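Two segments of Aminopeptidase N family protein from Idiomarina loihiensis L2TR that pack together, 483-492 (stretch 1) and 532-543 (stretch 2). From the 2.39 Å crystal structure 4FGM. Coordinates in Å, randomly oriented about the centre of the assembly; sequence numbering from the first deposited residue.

Stretch 1 483-492: ARVNFGAKYK
Stretch 2 532-543: SVKRILERYIPG

The contact is apolar at its centre, where Val 485 carries the largest covered area of any residue in the two stretches, 91 Å². Its backbone is extended (phi/psi -139/161), its CA-to-CB bond points toward stretch 2, and chi1 is m (-56°). This setting lets both methyls reach stretch 2. Val 485 CG2 lies 4.2 Å from Leu 537 CG and 4.1 Å from Tyr 540 CB, while Val 485 CG1 lies 4.0 Å from Pro 542 CD. The same methyls also pack on backbone: Val 485 CG2 is 3.6 Å from Leu 537 O, and Val 485 CG1 is 3.6 Å from both Tyr 540 O and Ile 541 C. A short, branched side chain suits a place where main chain comes this close.

The surface that receives it is made by the end of a helix. Residues 533-537 are helical, with Leu 537 N bonded to Val 533 O at 3.2 Å; Glu 538 is the first residue to leave helical phi/psi. A type I turn from Leu 537 to Tyr 540 follows, closed by a weak hydrogen bond from Tyr 540 N to Leu 537 O at 3.4 Å. The chain then runs extended through Tyr 540 (-121/159) and Ile 541 (-135/159) into Pro 542 (-49/135, C-gamma exo). Helix end, turn and extended segment thus all meet the one valine.

Leu 537, one of the main apolar contributors at 69 Å², points toward stretch 1 with chi1 m (-87°) and chi2 p (47°). Besides meeting Val 485, Leu 537 CD2 lies 3.9 Å from Phe 487 CE2. One helical turn earlier, Val 533 also points toward stretch 1, with chi1 p (71°), and Val 533 CG2 lies at the edge of the Phe 487 ring, 4.3 Å from Phe 487 CE2. Phe 487 (chi1 m, chi2 -75°) starts sideways from a -67/-31 backbone, but its long ring brings its end nearer the helix. Gly 488 follows at positive phi (76/40), a conformation that favours glycine, and leads into the strand beginning at Ala 489. From that strand Tyr 491 (chi1 p, chi2 84°) points toward stretch 2 and extends the contact along Val 533, whose CG2 is 4.2 Å from Tyr 491 CZ and 3.7 Å from Tyr 491 OH. Val 485, Phe 487, Tyr 491 and Val 533 are all buried, as suits their apolar or aromatic surfaces. The pairing advances in opposite sequence directions, from Arg 484 against Ile 541 to Tyr 491 against Val 533.

At the margin, Arg 484 and Ile 541 set the register, their CA atoms 5.7 Å apart. Arg 484 (-86/-29) points toward stretch 2 with chi1 -129°, chi2 118° and chi3 22°, all between wells; it is exposed, which suits its charged end. Arg 484 CB is 3.7 Å from Tyr 540 O, and Arg 484 CG is 4.4 Å from Ile 541 CG2, although Ile 541 itself points away. Arg 484 O is 3.8 Å from Pro 542 CG. Arg 484 NH2 comes no nearer than 4.0 Å to Glu 538 O. No hydrogen bond crosses between the stretches; the 468 Å² they bury together rests on van der Waals packing.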

ATOM      1  N   ALA A 483      -1.094  31.160   4.358  1.00 72.57           N
ATOM      2  CA  ALA A 483      -2.172  31.640   5.211  1.00 68.19           C
ATOM      3  C   ALA A 483      -1.656  32.225   6.522  1.00 66.61           C
ATOM      4  O   ALA A 483      -0.645  31.767   7.061  1.00 68.28           O
ATOM      5  CB  ALA A 483      -3.148  30.504   5.495  1.00 62.92           C
ATOM      6  N   ARG A 484      -2.351  33.241   7.026  1.00 59.28           N
ATOM      7  CA  ARG A 484      -1.962  33.883   8.273  1.00 65.37           C
ATOM      8  C   ARG A 484      -2.561  33.126   9.453  1.00 57.23           C
ATOM      9  O   ARG A 484      -1.999  33.116  10.549  1.00 62.26           O
ATOM     10  CB  ARG A 484      -2.439  35.332   8.286  1.00 80.02           C
ATOM     11  CG  ARG A 484      -1.347  36.344   8.647  1.00 94.51           C
ATOM     12  CD  ARG A 484      -1.092  37.317   7.500  1.00104.81           C
ATOM     13  NE  ARG A 484      -2.239  37.395   6.594  1.00109.79           N
ATOM     14  CZ  ARG A 484      -2.274  38.148   5.498  1.00108.25           C
ATOM     15  NH1 ARG A 484      -1.243  38.926   5.183  1.00108.18           N
ATOM     16  NH2 ARG A 484      -3.319  38.087   4.686  1.00105.41           N
ATOM     17  N   VAL A 485      -3.709  32.497   9.233  1.00 53.84           N
ATOM     18  CA  VAL A 485      -4.353  31.721  10.297  1.00 55.12           C
ATOM     19  C   VAL A 485      -4.917  30.422   9.736  1.00 55.12           C
ATOM     20  O   VAL A 485      -5.066  30.277   8.513  1.00 58.46           O
ATOM     21  CB  VAL A 485      -5.549  32.484  10.934  1.00 42.77           C
ATOM     22  CG1 VAL A 485      -5.083  33.827  11.451  1.00 38.76           C
ATOM     23  CG2 VAL A 485      -6.662  32.686   9.887  1.00 37.63           C
ATOM     24  N   ASN A 486      -5.170  29.457  10.615  1.00 54.96           N
ATOM     25  CA  ASN A 486      -5.790  28.207  10.188  1.00 49.33           C
ATOM     26  C   ASN A 486      -6.443  27.490  11.360  1.00 45.49           C
ATOM     27  O   ASN A 486      -6.163  27.766  12.525  1.00 44.09           O
ATOM     28  CB  ASN A 486      -4.816  27.277   9.439  1.00 50.46           C
ATOM     29  CG  ASN A 486      -3.758  26.674  10.321  1.00 55.85           C
ATOM     30  OD1 ASN A 486      -3.789  26.797  11.540  1.00 62.38           O
ATOM     31  ND2 ASN A 486      -2.808  26.001   9.697  1.00 61.74           N
ATOM     32  N   PHE A 487      -7.351  26.584  11.045  1.00 41.59           N
ATOM     33  CA  PHE A 487      -8.074  25.861  12.069  1.00 44.55           C
ATOM     34  C   PHE A 487      -7.238  24.921  12.889  1.00 44.25           C
ATOM     35  O   PHE A 487      -7.513  24.715  14.069  1.00 47.03           O
ATOM     36  CB  PHE A 487      -9.207  25.058  11.436  1.00 43.01           C
ATOM     37  CG  PHE A 487     -10.358  25.895  10.985  1.00 42.36           C
ATOM     38  CD1 PHE A 487     -11.247  26.421  11.911  1.00 40.64           C
ATOM     39  CD2 PHE A 487     -10.566  26.143   9.634  1.00 45.96           C
ATOM     40  CE1 PHE A 487     -12.325  27.187  11.494  1.00 47.29           C
ATOM     41  CE2 PHE A 487     -11.642  26.910   9.209  1.00 45.97           C
ATOM     42  CZ  PHE A 487     -12.524  27.428  10.138  1.00 46.84           C
ATOM     43  N   GLY A 488      -6.205  24.364  12.276  1.00 44.40           N
ATOM     44  CA  GLY A 488      -5.418  23.375  12.978  1.00 40.37           C
ATOM     45  C   GLY A 488      -6.323  22.152  12.904  1.00 44.25           C
ATOM     46  O   GLY A 488      -6.470  21.396  13.865  1.00 49.10           O
ATOM     47  N   ALA A 489      -6.951  21.983  11.742  1.00 42.00           N
ATOM     48  CA  ALA A 489      -7.867  20.880  11.496  1.00 47.38           C
ATOM     49  C   ALA A 489      -8.118  20.682  10.004  1.00 46.99           C
ATOM     50  O   ALA A 489      -8.227  21.647   9.245  1.00 46.03           O
ATOM     51  CB  ALA A 489      -9.200  21.143  12.211  1.00 40.52           C
ATOM     52  N   LYS A 490      -8.212  19.430   9.579  1.00 50.19           N
ATOM     53  CA  LYS A 490      -8.488  19.149   8.178  1.00 48.37           C
ATOM     54  C   LYS A 490     -10.002  19.134   7.987  1.00 43.81           C
ATOM     55  O   LYS A 490     -10.743  18.824   8.914  1.00 43.44           O
ATOM     56  CB  LYS A 490      -7.896  17.802   7.764  1.00 48.15           C
ATOM     57  CG  LYS A 490      -6.394  17.813   7.539  1.00 53.77           C
ATOM     58  CD  LYS A 490      -5.917  16.456   7.062  1.00 66.84           C
ATOM     59  CE  LYS A 490      -6.640  16.038   5.792  1.00 81.04           C
ATOM     60  NZ  LYS A 490      -6.295  14.649   5.389  1.00 87.36           N
ATOM     61  N   TYR A 491     -10.460  19.473   6.788  1.00 39.23           N
ATOM     62  CA  TYR A 491     -11.883  19.491   6.519  1.00 38.11           C
ATOM     63  C   TYR A 491     -12.204  19.297   5.051  1.00 45.03           C
ATOM     64  O   TYR A 491     -11.348  19.464   4.181  1.00 45.82           O
ATOM     65  CB  TYR A 491     -12.489  20.806   7.014  1.00 38.87           C
ATOM     66  CG  TYR A 491     -11.891  22.055   6.402  1.00 39.43           C
ATOM     67  CD1 TYR A 491     -12.327  22.535   5.164  1.00 44.23           C
ATOM     68  CD2 TYR A 491     -10.872  22.752   7.055  1.00 43.11           C
ATOM     69  CE1 TYR A 491     -11.758  23.680   4.590  1.00 42.92           C
ATOM     70  CE2 TYR A 491     -10.297  23.891   6.492  1.00 41.99           C
ATOM     71  CZ  TYR A 491     -10.742  24.350   5.265  1.00 43.95           C
ATOM     72  OH  TYR A 491     -10.174  25.479   4.718  1.00 50.04           O
ATOM     73  N   LYS A 492     -13.453  18.932   4.796  1.00 46.53           N
ATOM     74  CA  LYS A 492     -13.958  18.727   3.451  1.00 49.98           C
ATOM     75  C   LYS A 492     -15.015  19.811   3.240  1.00 47.54           C
ATOM     76  O   LYS A 492     -16.078  19.784   3.871  1.00 43.42           O
ATOM     77  CB  LYS A 492     -14.575  17.326   3.338  1.00 60.73           C
ATOM     78  CG  LYS A 492     -15.421  17.084   2.100  1.00 70.96           C
ATOM     79  CD  LYS A 492     -14.667  17.394   0.825  1.00 82.37           C
ATOM     80  CE  LYS A 492     -15.567  17.207  -0.386  1.00 88.64           C
ATOM     81  NZ  LYS A 492     -15.181  18.120  -1.500  1.00 86.99           N
ATOM     82  N   SER A 532     -16.326  30.261   0.098  1.00 47.47           N
ATOM     83  CA  SER A 532     -16.002  31.343   1.021  1.00 53.76           C
ATOM     84  C   SER A 532     -14.959  31.135   2.112  1.00 52.19           C
ATOM     85  O   SER A 532     -14.428  32.113   2.633  1.00 56.99           O
ATOM     86  CB  SER A 532     -17.290  31.836   1.690  1.00 53.53           C
ATOM     87  OG  SER A 532     -17.815  30.854   2.569  1.00 55.86           O
ATOM     88  N   VAL A 533     -14.646  29.891   2.455  1.00 45.89           N
ATOM     89  CA  VAL A 533     -13.718  29.661   3.557  1.00 48.61           C
ATOM     90  C   VAL A 533     -12.364  30.365   3.496  1.00 52.59           C
ATOM     91  O   VAL A 533     -11.895  30.883   4.511  1.00 55.44           O
ATOM     92  CB  VAL A 533     -13.503  28.146   3.809  1.00 51.87           C
ATOM     93  CG1 VAL A 533     -12.698  27.517   2.676  1.00 40.49           C
ATOM     94  CG2 VAL A 533     -12.829  27.948   5.159  1.00 50.41           C
ATOM     95  N   LYS A 534     -11.732  30.401   2.332  1.00 56.08           N
ATOM     96  CA  LYS A 534     -10.434  31.070   2.220  1.00 59.36           C
ATOM     97  C   LYS A 534     -10.552  32.609   2.222  1.00 58.46           C
ATOM     98  O   LYS A 534      -9.694  33.300   2.772  1.00 57.90           O
ATOM     99  CB  LYS A 534      -9.713  30.567   0.973  1.00 67.62           C
ATOM    100  CG  LYS A 534      -9.589  29.047   0.966  1.00 86.26           C
ATOM    101  CD  LYS A 534      -8.834  28.531  -0.248  1.00 96.38           C
ATOM    102  CE  LYS A 534      -7.359  28.901  -0.188  1.00100.69           C
ATOM    103  NZ  LYS A 534      -6.632  28.480  -1.418  1.00 99.25           N
ATOM    104  N   ARG A 535     -11.613  33.140   1.615  1.00 54.93           N
ATOM    105  CA  ARG A 535     -11.847  34.586   1.599  1.00 60.30           C
ATOM    106  C   ARG A 535     -12.003  35.026   3.049  1.00 64.68           C
ATOM    107  O   ARG A 535     -11.334  35.948   3.516  1.00 65.82           O
ATOM    108  CB  ARG A 535     -13.140  34.927   0.843  1.00 59.90           C
ATOM    109  CG  ARG A 535     -13.022  34.975  -0.673  1.00 64.90           C
ATOM    110  CD  ARG A 535     -14.317  34.504  -1.344  1.00 67.20           C
ATOM    111  NE  ARG A 535     -15.502  34.753  -0.521  1.00 69.50           N
ATOM    112  CZ  ARG A 535     -16.743  34.418  -0.873  1.00 75.69           C
ATOM    113  NH1 ARG A 535     -16.968  33.820  -2.038  1.00 77.02           N
ATOM    114  NH2 ARG A 535     -17.762  34.674  -0.060  1.00 75.12           N
ATOM    115  N   ILE A 536     -12.900  34.343   3.755  1.00 62.58           N
ATOM    116  CA  ILE A 536     -13.179  34.631   5.158  1.00 64.56           C
ATOM    117  C   ILE A 536     -11.917  34.610   6.027  1.00 61.95           C
ATOM    118  O   ILE A 536     -11.723  35.492   6.864  1.00 65.75           O
ATOM    119  CB  ILE A 536     -14.214  33.622   5.733  1.00 58.68           C
ATOM    120  CG1 ILE A 536     -15.565  33.811   5.040  1.00 53.00           C
ATOM    121  CG2 ILE A 536     -14.366  33.806   7.235  1.00 59.71           C
ATOM    122  CD1 ILE A 536     -16.585  32.737   5.367  1.00 47.08           C
ATOM    123  N   LEU A 537     -11.049  33.625   5.821  1.00 54.82           N
ATOM    124  CA  LEU A 537      -9.839  33.527   6.631  1.00 56.34           C
ATOM    125  C   LEU A 537      -8.692  34.472   6.305  1.00 58.91           C
ATOM    126  O   LEU A 537      -7.795  34.640   7.119  1.00 60.26           O
ATOM    127  CB  LEU A 537      -9.340  32.089   6.637  1.00 50.00           C
ATOM    128  CG  LEU A 537      -9.998  31.258   7.736  1.00 51.89           C
ATOM    129  CD1 LEU A 537     -11.495  31.485   7.746  1.00 51.48           C
ATOM    130  CD2 LEU A 537      -9.676  29.796   7.514  1.00 59.67           C
ATOM    131  N   GLU A 538      -8.714  35.098   5.134  1.00 61.10           N
ATOM    132  CA  GLU A 538      -7.654  36.041   4.761  1.00 60.07           C
ATOM    133  C   GLU A 538      -7.931  37.382   5.457  1.00 56.66           C
ATOM    134  O   GLU A 538      -7.291  38.386   5.177  1.00 61.99           O
ATOM    135  CB  GLU A 538      -7.632  36.240   3.231  1.00 65.47           C
ATOM    136  CG  GLU A 538      -8.351  37.498   2.753  1.00 80.30           C
ATOM    137  CD  GLU A 538      -9.205  37.287   1.510  1.00 90.16           C
ATOM    138  OE1 GLU A 538     -10.366  37.765   1.501  1.00 89.72           O
ATOM    139  OE2 GLU A 538      -8.720  36.663   0.538  1.00 89.13           O
ATOM    140  N   ARG A 539      -8.888  37.382   6.374  1.00 50.22           N
ATOM    141  CA  ARG A 539      -9.263  38.594   7.084  1.00 48.84           C
ATOM    142  C   ARG A 539      -8.813  38.596   8.515  1.00 52.28           C
ATOM    143  O   ARG A 539      -9.038  39.561   9.238  1.00 52.62           O
ATOM    144  CB  ARG A 539     -10.778  38.756   7.061  1.00 50.74           C
ATOM    145  CG  ARG A 539     -11.301  39.221   5.743  1.00 50.90           C
ATOM    146  CD  ARG A 539     -12.701  38.762   5.559  1.00 59.12           C
ATOM    147  NE  ARG A 539     -13.196  39.102   4.236  1.00 59.06           N
ATOM    148  CZ  ARG A 539     -14.252  38.521   3.684  1.00 56.47           C
ATOM    149  NH1 ARG A 539     -14.911  37.583   4.348  1.00 46.43           N
ATOM    150  NH2 ARG A 539     -14.645  38.867   2.468  1.00 59.11           N
ATOM    151  N   TYR A 540      -8.172  37.519   8.926  1.00 54.37           N
ATOM    152  CA  TYR A 540      -7.742  37.417  10.301  1.00 56.12           C
ATOM    153  C   TYR A 540      -6.254  37.239  10.475  1.00 60.41           C
ATOM    154  O   TYR A 540      -5.553  36.831   9.557  1.00 63.68           O
ATOM    155  CB  TYR A 540      -8.471  36.245  10.951  1.00 48.99           C
ATOM    156  CG  TYR A 540      -9.957  36.342  10.775  1.00 50.55           C
ATOM    157  CD1 TYR A 540     -10.688  37.307  11.457  1.00 43.42           C
ATOM    158  CD2 TYR A 540     -10.629  35.504   9.896  1.00 54.00           C
ATOM    159  CE1 TYR A 540     -12.043  37.434  11.271  1.00 49.23           C
ATOM    160  CE2 TYR A 540     -11.993  35.625   9.701  1.00 47.90           C
ATOM    161  CZ  TYR A 540     -12.694  36.591  10.390  1.00 54.08           C
ATOM    162  OH  TYR A 540     -14.050  36.717  10.202  1.00 51.64           O
ATOM    163  N   ILE A 541      -5.787  37.568  11.674  1.00 54.82           N
ATOM    164  CA  ILE A 541      -4.392  37.402  12.040  1.00 55.40           C
ATOM    165  C   ILE A 541      -4.410  36.772  13.429  1.00 47.59           C
ATOM    166  O   ILE A 541      -5.405  36.848  14.142  1.00 41.85           O
ATOM    167  CB  ILE A 541      -3.617  38.751  12.085  1.00 45.20           C
ATOM    168  CG1 ILE A 541      -4.202  39.667  13.158  1.00 45.83           C
ATOM    169  CG2 ILE A 541      -3.661  39.420  10.716  1.00 47.13           C
ATOM    170  CD1 ILE A 541      -3.387  40.924  13.372  1.00 49.83           C
ATOM    171  N   PRO A 542      -3.313  36.124  13.825  1.00 47.46           N
ATOM    172  CA  PRO A 542      -3.281  35.499  15.150  1.00 42.22           C
ATOM    173  C   PRO A 542      -3.749  36.459  16.248  1.00 43.30           C
ATOM    174  O   PRO A 542      -3.363  37.627  16.271  1.00 40.83           O
ATOM    175  CB  PRO A 542      -1.816  35.093  15.299  1.00 40.74           C
ATOM    176  CG  PRO A 542      -1.428  34.760  13.887  1.00 41.74           C
ATOM    177  CD  PRO A 542      -2.054  35.895  13.095  1.00 41.62           C
ATOM    178  N   GLY A 543      -4.591  35.962  17.145  1.00 46.72           N
ATOM    179  CA  GLY A 543      -5.094  36.789  18.223  1.00 41.47           C
ATOM    180  C   GLY A 543      -6.532  37.232  18.011  1.00 49.51           C
ATOM    181  O   GLY A 543      -7.216  37.595  18.965  1.00 47.14           O
TER